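Local coordinates for FOG-3 protein (Caenorhabditis elegans, PDB 5TD6) that binds RNA, forms multimers that specify sperm fate in the nematode germline, and, as a BTG family member, may act as a transcription corepressor, at residues T43-V46 and N47-K50; Y35-S38 and H39-T43. The protein carries 2 engineered substitutions. All coordinates share one frame; numbering follows the deposited sequence.

Contact 1 (T43-V46 and N47-K50). Engineered in segment 47-50: N47 (natural residue His).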
ATOM      1  N   THR B  43     -21.201 -10.051   2.874  1.00 47.97           N
ATOM      2  CA  THR B  43     -20.822 -11.227   2.088  1.00 47.96           C
ATOM      3  C   THR B  43     -19.415 -11.747   2.397  1.00 53.50           C
ATOM      4  O   THR B  43     -19.004 -12.790   1.874  1.00 52.91           O
ATOM      5  CB  THR B  43     -20.915 -10.955   0.575  1.00 45.93           C
ATOM      6  OG1 THR B  43     -20.137  -9.797   0.236  1.00 40.64           O
ATOM      7  CG2 THR B  43     -22.376 -10.729   0.181  1.00 49.40           C
ATOM      8  N   TRP B  44     -18.687 -11.033   3.251  1.00 52.39           N
ATOM      9  CA  TRP B  44     -17.297 -11.392   3.566  1.00 40.47           C
ATOM     10  C   TRP B  44     -17.211 -12.728   4.310  1.00 44.28           C
ATOM     11  O   TRP B  44     -17.669 -12.852   5.445  1.00 51.85           O
ATOM     12  CB  TRP B  44     -16.647 -10.287   4.398  1.00 42.59           C
ATOM     13  CG  TRP B  44     -15.155 -10.207   4.265  1.00 42.87           C
ATOM     14  CD1 TRP B  44     -14.225 -10.697   5.141  1.00 44.56           C
ATOM     15  CD2 TRP B  44     -14.419  -9.567   3.213  1.00 38.22           C
ATOM     16  NE1 TRP B  44     -12.954 -10.413   4.688  1.00 35.50           N
ATOM     17  CE2 TRP B  44     -13.049  -9.715   3.511  1.00 35.01           C
ATOM     18  CE3 TRP B  44     -14.783  -8.879   2.051  1.00 38.04           C
ATOM     19  CZ2 TRP B  44     -12.047  -9.218   2.674  1.00 29.74           C
ATOM     20  CZ3 TRP B  44     -13.770  -8.375   1.220  1.00 33.05           C
ATOM     21  CH2 TRP B  44     -12.436  -8.543   1.539  1.00 33.95           C
ATOM     22  N   ASP B  45     -16.618 -13.723   3.663  1.00 40.49           N
ATOM     23  CA  ASP B  45     -16.439 -15.041   4.270  1.00 45.65           C
ATOM     24  C   ASP B  45     -15.003 -15.515   4.033  1.00 42.56           C
ATOM     25  O   ASP B  45     -14.656 -15.951   2.939  1.00 42.43           O
ATOM     26  CB  ASP B  45     -17.469 -16.028   3.696  1.00 50.06           C
ATOM     27  CG  ASP B  45     -17.287 -17.464   4.198  1.00 54.08           C
ATOM     28  OD1 ASP B  45     -16.382 -17.755   5.016  1.00 52.53           O
ATOM     29  OD2 ASP B  45     -18.090 -18.314   3.771  1.00 57.27           O
ATOM     30  N   VAL B  46     -14.171 -15.433   5.067  1.00 40.74           N
ATOM     31  CA  VAL B  46     -12.744 -15.708   4.887  1.00 41.09           C
ATOM     32  C   VAL B  46     -12.492 -17.147   4.477  1.00 45.48           C
ATOM     33  O   VAL B  46     -11.470 -17.435   3.863  1.00 42.58           O
ATOM     34  CB  VAL B  46     -11.928 -15.391   6.159  1.00 38.13           C
ATOM     35  CG1 VAL B  46     -11.977 -13.903   6.447  1.00 37.19           C
ATOM     36  CG2 VAL B  46     -12.442 -16.182   7.359  1.00 46.31           C
ATOM     37  N   ASN B  47     -13.422 -18.049   4.806  1.00 45.16           N
ATOM     38  CA  ASN B  47     -13.280 -19.459   4.437  1.00 44.73           C
ATOM     39  C   ASN B  47     -13.630 -19.707   2.976  1.00 49.56           C
ATOM     40  O   ASN B  47     -13.253 -20.729   2.412  1.00 45.78           O
ATOM     41  CB  ASN B  47     -14.137 -20.343   5.353  1.00 49.15           C
ATOM     42  CG  ASN B  47     -13.618 -20.354   6.780  1.00 50.05           C
ATOM     43  OD1 ASN B  47     -12.420 -20.220   6.997  1.00 48.43           O
ATOM     44  ND2 ASN B  47     -14.507 -20.513   7.748  1.00 55.30           N
ATOM     45  N   HIS B  48     -14.346 -18.766   2.361  1.00 52.33           N
ATOM     46  CA  HIS B  48     -14.627 -18.854   0.932  1.00 54.36           C
ATOM     47  C   HIS B  48     -14.469 -17.482   0.286  1.00 45.11           C
ATOM     48  O   HIS B  48     -15.438 -16.755   0.114  1.00 51.09           O
ATOM     49  CB  HIS B  48     -16.029 -19.430   0.689  1.00 57.98           C
ATOM     50  CG  HIS B  48     -16.211 -20.810   1.244  1.00 59.90           C
ATOM     51  ND1 HIS B  48     -16.683 -21.045   2.518  1.00 57.92           N
ATOM     52  CD2 HIS B  48     -15.936 -22.027   0.714  1.00 62.97           C
ATOM     53  CE1 HIS B  48     -16.710 -22.347   2.741  1.00 63.48           C
ATOM     54  NE2 HIS B  48     -16.259 -22.965   1.663  1.00 62.80           N
ATOM     55  N   PRO B  49     -13.229 -17.129  -0.076  1.00 44.99           N
ATOM     56  CA  PRO B  49     -12.914 -15.785  -0.586  1.00 41.70           C
ATOM     57  C   PRO B  49     -13.746 -15.376  -1.807  1.00 44.21           C
ATOM     58  O   PRO B  49     -14.028 -14.191  -1.971  1.00 44.58           O
ATOM     59  CB  PRO B  49     -11.422 -15.884  -0.948  1.00 35.94           C
ATOM     60  CG  PRO B  49     -10.884 -17.017  -0.074  1.00 44.67           C
ATOM     61  CD  PRO B  49     -12.035 -17.992   0.030  1.00 46.74           C
ATOM     62  N   LYS B  50     -14.135 -16.328  -2.649  1.00 49.49           N
ATOM     63  CA  LYS B  50     -14.859 -15.974  -3.871  1.00 51.09           C
ATOM     64  C   LYS B  50     -16.346 -15.727  -3.634  1.00 46.32           C
ATOM     65  O   LYS B  50     -16.989 -15.038  -4.425  1.00 53.01           O
ATOM     66  CB  LYS B  50     -14.681 -17.056  -4.935  1.00 57.02           C
ATOM     67  CG  LYS B  50     -13.353 -16.987  -5.676  1.00 61.36           C
ATOM     68  CD  LYS B  50     -13.266 -18.073  -6.749  1.00 70.12           C
ATOM     69  CE  LYS B  50     -11.920 -18.057  -7.465  1.00 72.27           C
ATOM     70  NZ  LYS B  50     -11.695 -16.774  -8.185  1.00 68.53           N
TER
HETATM   71  O   HOH W   1     -15.975 -14.050   0.649  1.00 41.64           O
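D45 and H48 send their side chains the same way, side by side, at the two ends of a type I beta turn in the surface loop between helix 22-41 and helix 53-56 of the BTG domain, and D45 uses both its backbone carbonyl and its carboxylate. D45 O accepts the closing hydrogen bond from H48 N at 2.9 Å. The carboxylate reaches forward along the turn: CG is trans to the backbone N (chi1 176°), which brings D45 OD1 to N47 N at 3.0 Å, the side-chain-to-backbone bond that defines an Asx turn. N47 N comes to OD1 from above the carboxylate plane and at a bent N-H angle. D45 OD2 sits at the edge of the H48 imidazole and takes a weak, 3.3 Å hydrogen bond from H48 ND1, while carboxylate and ring are steeply turned against each other, their planes 73° apart. N47, an engineered residue in place of the natural histidine, runs across D45 at about a right angle, with N47 CB 3.4 Å from D45 OD1. A water lies between D45 N and H48 O, 2.8 Å from H48 O. Beyond the turn, D45 also touches N51, and V46 touches V115. The firmer bond at OD1 and the weak one at OD2 would together tend to limit rotation of the carboxylate, whose negative charge would probably favour protonation of the neighbouring H48 imidazole.

Contact 2 (Y35-S38 and H39-T43)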
ATOM      1  N   TYR B  35     -17.422   3.325   3.449  1.00 43.95           N
ATOM      2  CA  TYR B  35     -18.413   2.788   2.516  1.00 45.09           C
ATOM      3  C   TYR B  35     -18.105   1.344   2.171  1.00 43.85           C
ATOM      4  O   TYR B  35     -18.999   0.504   2.101  1.00 43.53           O
ATOM      5  CB  TYR B  35     -18.489   3.591   1.207  1.00 43.13           C
ATOM      6  CG  TYR B  35     -19.234   2.844   0.097  1.00 47.28           C
ATOM      7  CD1 TYR B  35     -20.620   2.951  -0.034  1.00 53.33           C
ATOM      8  CD2 TYR B  35     -18.556   2.026  -0.811  1.00 49.51           C
ATOM      9  CE1 TYR B  35     -21.306   2.271  -1.031  1.00 55.09           C
ATOM     10  CE2 TYR B  35     -19.237   1.331  -1.809  1.00 57.55           C
ATOM     11  CZ  TYR B  35     -20.613   1.465  -1.916  1.00 60.46           C
ATOM     12  OH  TYR B  35     -21.288   0.788  -2.910  1.00 64.14           O
ATOM     13  N   LEU B  36     -16.837   1.071   1.910  1.00 34.51           N
ATOM     14  CA  LEU B  36     -16.446  -0.252   1.445  1.00 39.42           C
ATOM     15  C   LEU B  36     -16.661  -1.289   2.534  1.00 37.35           C
ATOM     16  O   LEU B  36     -17.087  -2.416   2.254  1.00 38.55           O
ATOM     17  CB  LEU B  36     -14.983  -0.265   0.998  1.00 30.83           C
ATOM     18  CG  LEU B  36     -14.691   0.467  -0.314  1.00 38.83           C
ATOM     19  CD1 LEU B  36     -13.217   0.356  -0.657  1.00 27.43           C
ATOM     20  CD2 LEU B  36     -15.575  -0.053  -1.477  1.00 31.82           C
ATOM     21  N   VAL B  37     -16.344  -0.914   3.768  1.00 39.59           N
ATOM     22  CA  VAL B  37     -16.549  -1.815   4.883  1.00 40.08           C
ATOM     23  C   VAL B  37     -18.028  -2.189   4.970  1.00 46.81           C
ATOM     24  O   VAL B  37     -18.380  -3.367   5.065  1.00 46.87           O
ATOM     25  CB  VAL B  37     -16.043  -1.227   6.220  1.00 44.04           C
ATOM     26  CG1 VAL B  37     -16.532  -2.076   7.392  1.00 40.33           C
ATOM     27  CG2 VAL B  37     -14.531  -1.196   6.229  1.00 41.10           C
ATOM     28  N   SER B  38     -18.894  -1.192   4.880  1.00 46.47           N
ATOM     29  CA  SER B  38     -20.329  -1.447   4.881  1.00 45.68           C
ATOM     30  C   SER B  38     -20.756  -2.349   3.716  1.00 48.17           C
ATOM     31  O   SER B  38     -21.500  -3.302   3.901  1.00 58.13           O
ATOM     32  CB  SER B  38     -21.083  -0.121   4.834  1.00 48.82           C
ATOM     33  OG  SER B  38     -22.332  -0.272   4.178  1.00 60.51           O
ATOM     34  N   HIS B  39     -20.250  -2.046   2.526  1.00 50.54           N
ATOM     35  CA  HIS B  39     -20.592  -2.731   1.280  1.00 52.14           C
ATOM     36  C   HIS B  39     -20.092  -4.179   1.262  1.00 55.72           C
ATOM     37  O   HIS B  39     -20.718  -5.049   0.651  1.00 57.17           O
ATOM     38  CB  HIS B  39     -20.002  -1.928   0.101  1.00 60.44           C
ATOM     39  CG  HIS B  39     -20.373  -2.435  -1.265  1.00 69.14           C
ATOM     40  ND1 HIS B  39     -21.680  -2.553  -1.695  1.00 71.31           N
ATOM     41  CD2 HIS B  39     -19.600  -2.789  -2.322  1.00 66.24           C
ATOM     42  CE1 HIS B  39     -21.693  -2.993  -2.942  1.00 69.49           C
ATOM     43  NE2 HIS B  39     -20.444  -3.141  -3.347  1.00 67.37           N
ATOM     44  N   PHE B  40     -18.973  -4.432   1.944  1.00 43.73           N
ATOM     45  CA  PHE B  40     -18.326  -5.751   1.941  1.00 39.73           C
ATOM     46  C   PHE B  40     -18.797  -6.689   3.063  1.00 44.73           C
ATOM     47  O   PHE B  40     -18.700  -7.914   2.936  1.00 41.31           O
ATOM     48  CB  PHE B  40     -16.799  -5.601   2.067  1.00 34.75           C
ATOM     49  CG  PHE B  40     -16.133  -4.941   0.871  1.00 33.51           C
ATOM     50  CD1 PHE B  40     -16.838  -4.680  -0.288  1.00 33.82           C
ATOM     51  CD2 PHE B  40     -14.796  -4.583   0.931  1.00 37.10           C
ATOM     52  CE1 PHE B  40     -16.217  -4.089  -1.380  1.00 36.27           C
ATOM     53  CE2 PHE B  40     -14.170  -3.988  -0.144  1.00 34.82           C
ATOM     54  CZ  PHE B  40     -14.880  -3.745  -1.305  1.00 35.50           C
ATOM     55  N   SER B  41     -19.274  -6.110   4.163  1.00 40.53           N
ATOM     56  CA  SER B  41     -19.479  -6.864   5.405  1.00 41.64           C
ATOM     57  C   SER B  41     -20.470  -8.024   5.295  1.00 48.31           C
ATOM     58  O   SER B  41     -20.237  -9.081   5.854  1.00 49.35           O
ATOM     59  CB  SER B  41     -19.938  -5.932   6.525  1.00 52.66           C
ATOM     60  OG  SER B  41     -18.824  -5.328   7.163  1.00 59.12           O
ATOM     61  N   SER B  42     -21.564  -7.847   4.572  1.00 50.06           N
ATOM     62  CA  SER B  42     -22.580  -8.896   4.569  1.00 56.70           C
ATOM     63  C   SER B  42     -22.189 -10.146   3.759  1.00 52.41           C
ATOM     64  O   SER B  42     -22.776 -11.200   3.950  1.00 53.71           O
ATOM     65  CB  SER B  42     -23.904  -8.336   4.062  1.00 51.73           C
ATOM     66  OG  SER B  42     -23.720  -7.676   2.832  1.00 62.75           O
ATOM     67  N   THR B  43     -21.201 -10.051   2.874  1.00 47.97           N
ATOM     68  CA  THR B  43     -20.822 -11.227   2.088  1.00 47.96           C
ATOM     69  C   THR B  43     -19.415 -11.747   2.397  1.00 53.50           C
ATOM     70  O   THR B  43     -19.004 -12.790   1.874  1.00 52.91           O
ATOM     71  CB  THR B  43     -20.915 -10.955   0.575  1.00 45.93           C
ATOM     72  OG1 THR B  43     -20.137  -9.797   0.236  1.00 40.64           O
ATOM     73  CG2 THR B  43     -22.376 -10.729   0.181  1.00 49.40           C
TER
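The final turns of helix 22-41 place Y35 against H39, L36 against F40 and V37 against S41, each pair four residues apart and so neighbours on the helix surface. The backbone supplies the frame: H39 N bonds to Y35 O at 2.9 Å and F40 N to L36 O at 2.8 Å. On one flank, Y35 and H39 extend alongside each other in the same direction, because both carry CG trans to the backbone N (H39 chi1 -175°). H39 CB makes a CH-pi contact over one face of the Y35 ring, 4.2 Å from its centroid. The two rings are close to parallel, 20° between planes, but slid so far apart that they barely overlap, with centroids 5.2 Å apart. What covers the H39 imidazole is instead the Y35 hydroxyl oxygen, OH, 3.6 Å above the centre of one face.

The buried flank belongs to the interior of the BTG domain, where L36 and F40 meet L8, and F40 also V5, of helix 2-13. Here L36 CB lies over a face of the F40 ring in a second CH-pi contact, 4.3 Å from the centroid, and L36 CD2 reaches the far end of the ring, 3.8 Å from F40 CZ. The carbonyl oxygen of L36 also lies over one face of that phenyl ring.

Near the C-terminal end of the helix, V37 O gathers several donors. S41 OG folds back to V37 O at 2.9 Å, approaching 42° out of the carbonyl plane, while the backbone N atoms of S41 and F40 add weak bonds. T43 N turns back to F40 O as the chain leaves the helix.

In the fold
Contact 2 comes first along the chain, on the last turns of helix 22-41, and contact 1 follows in the loop leading toward helix 53-56. They share T43, where one ends and the other begins, and the centres of the two contacts are about 12 Å apart. Both belong to the BTG domain and lie on the same side of the chain's centre. Contact 2 is partly buried, its apolar flank facing helix 2-13; contact 1 is a surface turn, its centre about 17 Å from the centre of the chain. T43 and P49 both reach R56, through a hydrogen bond and a weak one, so one arginine joins the helix exit to the residue just after the turn.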